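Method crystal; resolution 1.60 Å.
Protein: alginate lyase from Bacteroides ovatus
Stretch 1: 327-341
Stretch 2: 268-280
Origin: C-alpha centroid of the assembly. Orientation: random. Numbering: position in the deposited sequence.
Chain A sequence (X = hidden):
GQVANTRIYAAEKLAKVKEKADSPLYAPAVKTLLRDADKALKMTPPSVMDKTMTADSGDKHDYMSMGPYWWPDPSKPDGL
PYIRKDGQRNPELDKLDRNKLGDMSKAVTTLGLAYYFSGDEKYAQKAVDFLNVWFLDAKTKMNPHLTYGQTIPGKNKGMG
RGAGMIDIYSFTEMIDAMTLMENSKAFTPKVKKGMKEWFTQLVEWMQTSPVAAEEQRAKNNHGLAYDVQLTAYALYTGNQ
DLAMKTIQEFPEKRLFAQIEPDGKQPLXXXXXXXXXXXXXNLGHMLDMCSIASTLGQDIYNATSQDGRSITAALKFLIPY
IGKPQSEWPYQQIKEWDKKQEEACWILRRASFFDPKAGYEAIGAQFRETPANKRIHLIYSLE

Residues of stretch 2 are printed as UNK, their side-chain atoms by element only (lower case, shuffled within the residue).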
# COMPACT_ATOMS: atom_id res chain seq x y z
N GLU A 327 10.23 12.18 -24.13
CA GLU A 327 11.60 12.33 -23.60
C GLU A 327 11.96 11.22 -22.60
O GLU A 327 13.11 11.11 -22.19
CB GLU A 327 11.74 13.70 -22.96
CG GLU A 327 11.41 14.87 -23.93
CD GLU A 327 12.09 14.71 -25.25
OE1 GLU A 327 13.35 14.83 -25.32
OE2 GLU A 327 11.38 14.41 -26.24
N TRP A 328 10.95 10.46 -22.17
CA TRP A 328 11.13 9.33 -21.26
C TRP A 328 11.54 8.09 -22.05
O TRP A 328 10.76 7.54 -22.83
CB TRP A 328 9.77 9.07 -20.55
CG TRP A 328 9.67 7.86 -19.72
CD1 TRP A 328 8.84 6.80 -19.97
CD2 TRP A 328 10.27 7.61 -18.45
NE1 TRP A 328 8.94 5.87 -18.96
CE2 TRP A 328 9.82 6.34 -18.01
CE3 TRP A 328 11.18 8.31 -17.66
CZ2 TRP A 328 10.25 5.76 -16.82
CZ3 TRP A 328 11.60 7.72 -16.47
CH2 TRP A 328 11.13 6.46 -16.06
N PRO A 329 12.80 7.64 -21.88
CA PRO A 329 13.36 6.60 -22.73
C PRO A 329 13.09 5.15 -22.25
O PRO A 329 13.91 4.28 -22.46
CB PRO A 329 14.85 6.94 -22.72
CG PRO A 329 15.07 7.48 -21.29
CD PRO A 329 13.82 8.20 -20.95
N TYR A 330 11.94 4.95 -21.62
CA TYR A 330 11.49 3.65 -21.15
C TYR A 330 10.01 3.57 -21.54
O TYR A 330 9.42 4.54 -22.01
CB TYR A 330 11.63 3.57 -19.61
CG TYR A 330 13.04 3.94 -19.14
CD1 TYR A 330 14.08 3.02 -19.23
CD2 TYR A 330 13.34 5.21 -18.70
CE1 TYR A 330 15.36 3.35 -18.83
CE2 TYR A 330 14.62 5.56 -18.35
CZ TYR A 330 15.62 4.61 -18.42
OH TYR A 330 16.93 4.95 -18.07
N GLN A 331 9.39 2.43 -21.28
CA GLN A 331 8.00 2.28 -21.58
C GLN A 331 7.10 2.92 -20.50
O GLN A 331 7.45 2.95 -19.31
CB GLN A 331 7.65 0.80 -21.73
CG GLN A 331 8.41 0.06 -22.82
CD GLN A 331 8.07 -1.44 -22.82
OE1 GLN A 331 7.14 -1.84 -23.48
NE2 GLN A 331 8.77 -2.22 -21.99
N GLN A 332 5.91 3.35 -20.90
CA GLN A 332 4.85 3.70 -19.98
C GLN A 332 3.56 3.64 -20.79
O GLN A 332 3.10 4.64 -21.37
CB GLN A 332 5.00 5.05 -19.29
CG GLN A 332 3.92 5.37 -18.30
CD GLN A 332 3.86 4.45 -17.07
OE1 GLN A 332 4.88 3.88 -16.63
NE2 GLN A 332 2.62 4.25 -16.55
N ILE A 333 2.99 2.45 -20.82
CA ILE A 333 1.94 2.15 -21.80
C ILE A 333 0.56 2.76 -21.51
O ILE A 333 -0.32 2.73 -22.39
CB ILE A 333 1.81 0.63 -22.05
CG1 ILE A 333 1.41 -0.10 -20.74
CG2 ILE A 333 3.11 0.07 -22.70
CD1 ILE A 333 1.00 -1.58 -20.92
N LYS A 334 0.38 3.26 -20.29
CA LYS A 334 -0.87 3.87 -19.86
C LYS A 334 -0.58 4.86 -18.74
O LYS A 334 0.55 4.93 -18.27
CB LYS A 334 -1.82 2.80 -19.37
CG LYS A 334 -1.25 1.97 -18.22
CD LYS A 334 -2.21 0.83 -17.76
CE LYS A 334 -1.70 0.07 -16.55
NZ LYS A 334 -2.65 -0.93 -16.00
N GLU A 335 -1.62 5.58 -18.31
CA GLU A 335 -1.55 6.38 -17.08
C GLU A 335 -0.41 7.41 -17.01
O GLU A 335 0.04 7.72 -15.91
CB GLU A 335 -1.46 5.42 -15.89
CG GLU A 335 -2.68 4.56 -15.70
CD GLU A 335 -2.57 3.52 -14.57
OE1 GLU A 335 -1.47 3.09 -14.15
OE2 GLU A 335 -3.63 3.13 -14.07
N TRP A 336 0.03 7.95 -18.15
CA TRP A 336 1.09 8.96 -18.13
C TRP A 336 0.76 10.14 -17.23
O TRP A 336 1.51 10.48 -16.35
CB TRP A 336 1.43 9.44 -19.55
CG TRP A 336 2.52 10.43 -19.53
CD1 TRP A 336 2.38 11.79 -19.60
CD2 TRP A 336 3.92 10.18 -19.37
NE1 TRP A 336 3.61 12.40 -19.47
CE2 TRP A 336 4.57 11.43 -19.36
CE3 TRP A 336 4.69 9.02 -19.27
CZ2 TRP A 336 5.95 11.54 -19.24
CZ3 TRP A 336 6.06 9.15 -19.12
CH2 TRP A 336 6.68 10.41 -19.11
N ASP A 337 -0.37 10.82 -17.49
CA ASP A 337 -0.72 11.99 -16.68
C ASP A 337 -0.93 11.65 -15.22
O ASP A 337 -0.48 12.38 -14.31
CB ASP A 337 -1.98 12.65 -17.25
CG ASP A 337 -1.77 13.30 -18.58
OD1 ASP A 337 -0.63 13.52 -19.00
OD2 ASP A 337 -2.79 13.62 -19.20
N LYS A 338 -1.60 10.54 -14.94
CA LYS A 338 -1.78 10.08 -13.56
C LYS A 338 -0.45 9.91 -12.82
O LYS A 338 -0.33 10.32 -11.67
CB LYS A 338 -2.59 8.78 -13.55
CG LYS A 338 -2.84 8.16 -12.24
CD LYS A 338 -3.52 6.77 -12.43
CE LYS A 338 -3.63 6.03 -11.12
NZ LYS A 338 -3.89 4.57 -11.32
N LYS A 339 0.53 9.26 -13.47
CA LYS A 339 1.87 9.05 -12.86
C LYS A 339 2.70 10.31 -12.76
O LYS A 339 3.39 10.48 -11.75
CB LYS A 339 2.62 7.93 -13.56
CG LYS A 339 1.91 6.57 -13.44
CD LYS A 339 1.57 6.19 -12.00
CE LYS A 339 0.75 4.91 -11.98
NZ LYS A 339 0.30 4.58 -10.57
N GLN A 340 2.59 11.24 -13.74
CA GLN A 340 3.17 12.58 -13.56
C GLN A 340 2.65 13.24 -12.27
O GLN A 340 3.42 13.76 -11.49
CB GLN A 340 2.87 13.45 -14.78
CG GLN A 340 3.74 13.09 -15.98
CD GLN A 340 5.15 13.63 -15.85
OE1 GLN A 340 5.33 14.73 -15.30
NE2 GLN A 340 6.14 12.91 -16.36
N GLU A 341 1.33 13.21 -12.05
CA GLU A 341 0.76 13.77 -10.84
C GLU A 341 1.29 13.07 -9.59
O GLU A 341 1.71 13.71 -8.63
CB GLU A 341 -0.77 13.72 -10.89
CG GLU A 341 -1.37 14.31 -9.63
CD GLU A 341 -2.90 14.30 -9.62
OE1 GLU A 341 -3.47 13.49 -10.37
OE2 GLU A 341 -3.51 15.09 -8.86
N UNK A 268 12.59 -2.12 -12.32
CA UNK A 268 11.38 -1.35 -12.56
C UNK A 268 11.40 -0.70 -13.95
O UNK A 268 10.38 -0.61 -14.62
c UNK A 268 10.59 -2.07 -9.74
o UNK A 268 9.47 -2.25 -10.33
c UNK A 268 11.18 -0.30 -11.49
o UNK A 268 11.10 -2.88 -8.93
c UNK A 268 11.39 -0.83 -10.05
N UNK A 269 12.56 -0.22 -14.40
CA UNK A 269 12.65 0.46 -15.71
C UNK A 269 12.45 -0.50 -16.89
O UNK A 269 12.19 -0.05 -18.00
c UNK A 269 15.61 2.95 -14.90
c UNK A 269 14.16 2.37 -14.86
c UNK A 269 13.08 3.45 -15.16
c UNK A 269 14.01 1.18 -15.85
N UNK A 270 12.59 -1.80 -16.64
CA UNK A 270 12.38 -2.80 -17.70
C UNK A 270 10.89 -3.07 -17.94
O UNK A 270 10.55 -3.78 -18.90
c UNK A 270 13.07 -4.10 -17.34
N UNK A 271 10.02 -2.57 -17.07
CA UNK A 271 8.59 -2.86 -17.19
C UNK A 271 7.86 -2.06 -18.25
O UNK A 271 8.33 -0.99 -18.67
c UNK A 271 6.46 -5.67 -13.73
n UNK A 271 5.20 -6.09 -13.83
c UNK A 271 8.52 -4.92 -14.85
n UNK A 271 7.01 -5.52 -12.50
c UNK A 271 8.55 -3.42 -14.66
c UNK A 271 7.91 -2.63 -15.84
n UNK A 271 7.15 -5.40 -14.83
N UNK A 272 6.66 -2.54 -18.66
CA UNK A 272 5.84 -1.79 -19.61
C UNK A 272 5.28 -0.52 -19.00
O UNK A 272 4.96 0.44 -19.71
c UNK A 272 5.21 -3.83 -20.97
c UNK A 272 4.70 -2.60 -20.22
o UNK A 272 3.83 -3.00 -19.19
N UNK A 273 5.18 -0.48 -17.67
CA UNK A 273 4.87 0.75 -16.94
C UNK A 273 6.07 1.18 -16.08
O UNK A 273 5.99 1.24 -14.85
o UNK A 273 3.62 -0.50 -15.22
c UNK A 273 3.56 0.63 -16.12
c UNK A 273 2.33 0.46 -17.03
N UNK A 274 7.19 1.47 -16.73
CA UNK A 274 8.40 1.79 -16.03
C UNK A 274 8.31 3.05 -15.17
O UNK A 274 8.91 3.11 -14.11
c UNK A 274 9.55 1.89 -17.04
N UNK A 275 7.56 4.08 -15.60
CA UNK A 275 7.42 5.26 -14.75
C UNK A 275 6.56 4.87 -13.54
O UNK A 275 6.87 5.23 -12.39
c UNK A 275 7.92 8.25 -14.26
c UNK A 275 6.59 7.69 -14.75
c UNK A 275 6.80 6.40 -15.51
c UNK A 275 5.82 8.78 -15.60
N UNK A 276 5.49 4.14 -13.78
CA UNK A 276 4.62 3.69 -12.70
C UNK A 276 5.32 2.85 -11.63
O UNK A 276 5.15 3.11 -10.45
N UNK A 277 6.13 1.89 -12.05
CA UNK A 277 6.83 1.06 -11.09
C UNK A 277 7.99 1.80 -10.38
O UNK A 277 8.28 1.50 -9.21
c UNK A 277 4.48 -2.56 -12.93
c UNK A 277 4.12 -3.16 -11.75
c UNK A 277 6.23 -1.29 -11.77
o UNK A 277 3.07 -4.05 -11.72
c UNK A 277 5.79 -1.86 -10.60
c UNK A 277 7.32 -0.24 -11.76
c UNK A 277 5.53 -1.61 -12.95
c UNK A 277 4.76 -2.80 -10.58
N UNK A 278 8.66 2.70 -11.09
CA UNK A 278 9.69 3.55 -10.45
C UNK A 278 9.02 4.30 -9.28
O UNK A 278 9.55 4.38 -8.17
o UNK A 278 11.11 3.85 -12.40
c UNK A 278 10.27 4.54 -11.45
c UNK A 278 11.11 5.64 -10.74
N UNK A 279 7.86 4.86 -9.54
CA UNK A 279 7.11 5.62 -8.51
C UNK A 279 6.54 4.71 -7.39
O UNK A 279 6.59 5.06 -6.24
c UNK A 279 5.98 6.46 -9.19
c UNK A 279 5.61 8.29 -10.95
c UNK A 279 4.99 7.02 -8.14
c UNK A 279 6.61 7.56 -10.04
N UNK A 280 5.99 3.57 -7.77
CA UNK A 280 5.47 2.56 -6.84
C UNK A 280 6.55 2.20 -5.83
O UNK A 280 6.32 2.24 -4.60
c UNK A 280 4.28 0.25 -6.96
c UNK A 280 5.10 1.34 -7.67
c UNK A 280 4.06 -2.07 -6.32
c UNK A 280 2.24 -0.57 -5.96
c UNK A 280 2.79 -1.84 -5.88
c UNK A 280 3.00 0.47 -6.51
c UNK A 280 4.80 -1.04 -6.87
O HOH W 1 10.61 -0.07 -20.21
O HOH W 2 8.91 -4.79 -21.18
O HOH W 3 2.74 3.93 -9.18

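Position 268 carries three carbons in a row, the third bearing two oxygens; this carboxylate lies out of reach of stretch 1 and is Glu268. At position 269 four carbons fork at the second. One tip lies over the face of the Tyr330 ring, 3.9 Å from its centroid, and the same tip comes within 3.7 Å of Trp328 CH2. The residue is Leu269, and the tip is CD2. Position 270 has a single carbon, its CA-to-CB bond pointing away from stretch 1: Ala270. Its carbonyl is tied to Gln331 NE2 through a water.

Position 271 shows three carbons, a nitrogen, then a carbon with two more nitrogens. This guanidinium marks Arg271, whose CA-to-CB bond points away and which is bonded elsewhere in the structure. At position 272 one carbon carries an oxygen and a carbon, the oxygen 3.6 Å from Ile333 CD1; it is Thr272. Position 273 repeats the pattern, its methyl 3.9 Å from Ile333 CG1, and is Thr273, at the N-cap position but without a side-chain capping bond.

Position 274 has one carbon, its CB 3.7 Å from Tyr330 CB and 3.9 Å from Trp328 CZ2, hence Ala274. Position 275 has four carbons forked at the second, the two tips lying over the faces of different tryptophans, Trp328 and Trp336. This is Leu275, with CD1 4.3 Å from the centroid of the six-membered ring of Trp328 and CD2 3.5 Å from Trp336 CZ3. Position 276 has no side-chain atoms and is Gly276; its CA lies 4.0 Å from Lys339 CD.

At position 277 a carbon leads to a six-carbon ring bearing an oxygen; the CA-to-CB bond points away and no atom touches stretch 1: Tyr277. Position 278, one carbon with an oxygen and a carbon, is Thr278, whose OG1 donates to Ala274 O at 2.9 Å. Position 279 has four carbons forked at the first, the longer arm ending 3.2 Å from Lys339 O; it is Ile279. Position 280, a carbon and an oxygen-free six-carbon ring without contact, is Phe280.

The contact joins polar backbone pairing to apolar packing. Ile333 N donates to Thr272 O and Ala274 N to Gln331 O, both at 3.0 Å, flanking the single bridge between Gln332 and Thr273. Gln332 OE1 accepts from Gly276 N at 2.9 Å and weakly from Leu275 N at 2.9 Å, while its NE2 donates to Lys334 O. The two helices run in roughly the same direction, 25° apart, their axes 9.7 Å apart at closest approach, and a water links Gly276 O to Lys339 NZ.

Stretch 2 (268-280) ELARTTALGYTIF
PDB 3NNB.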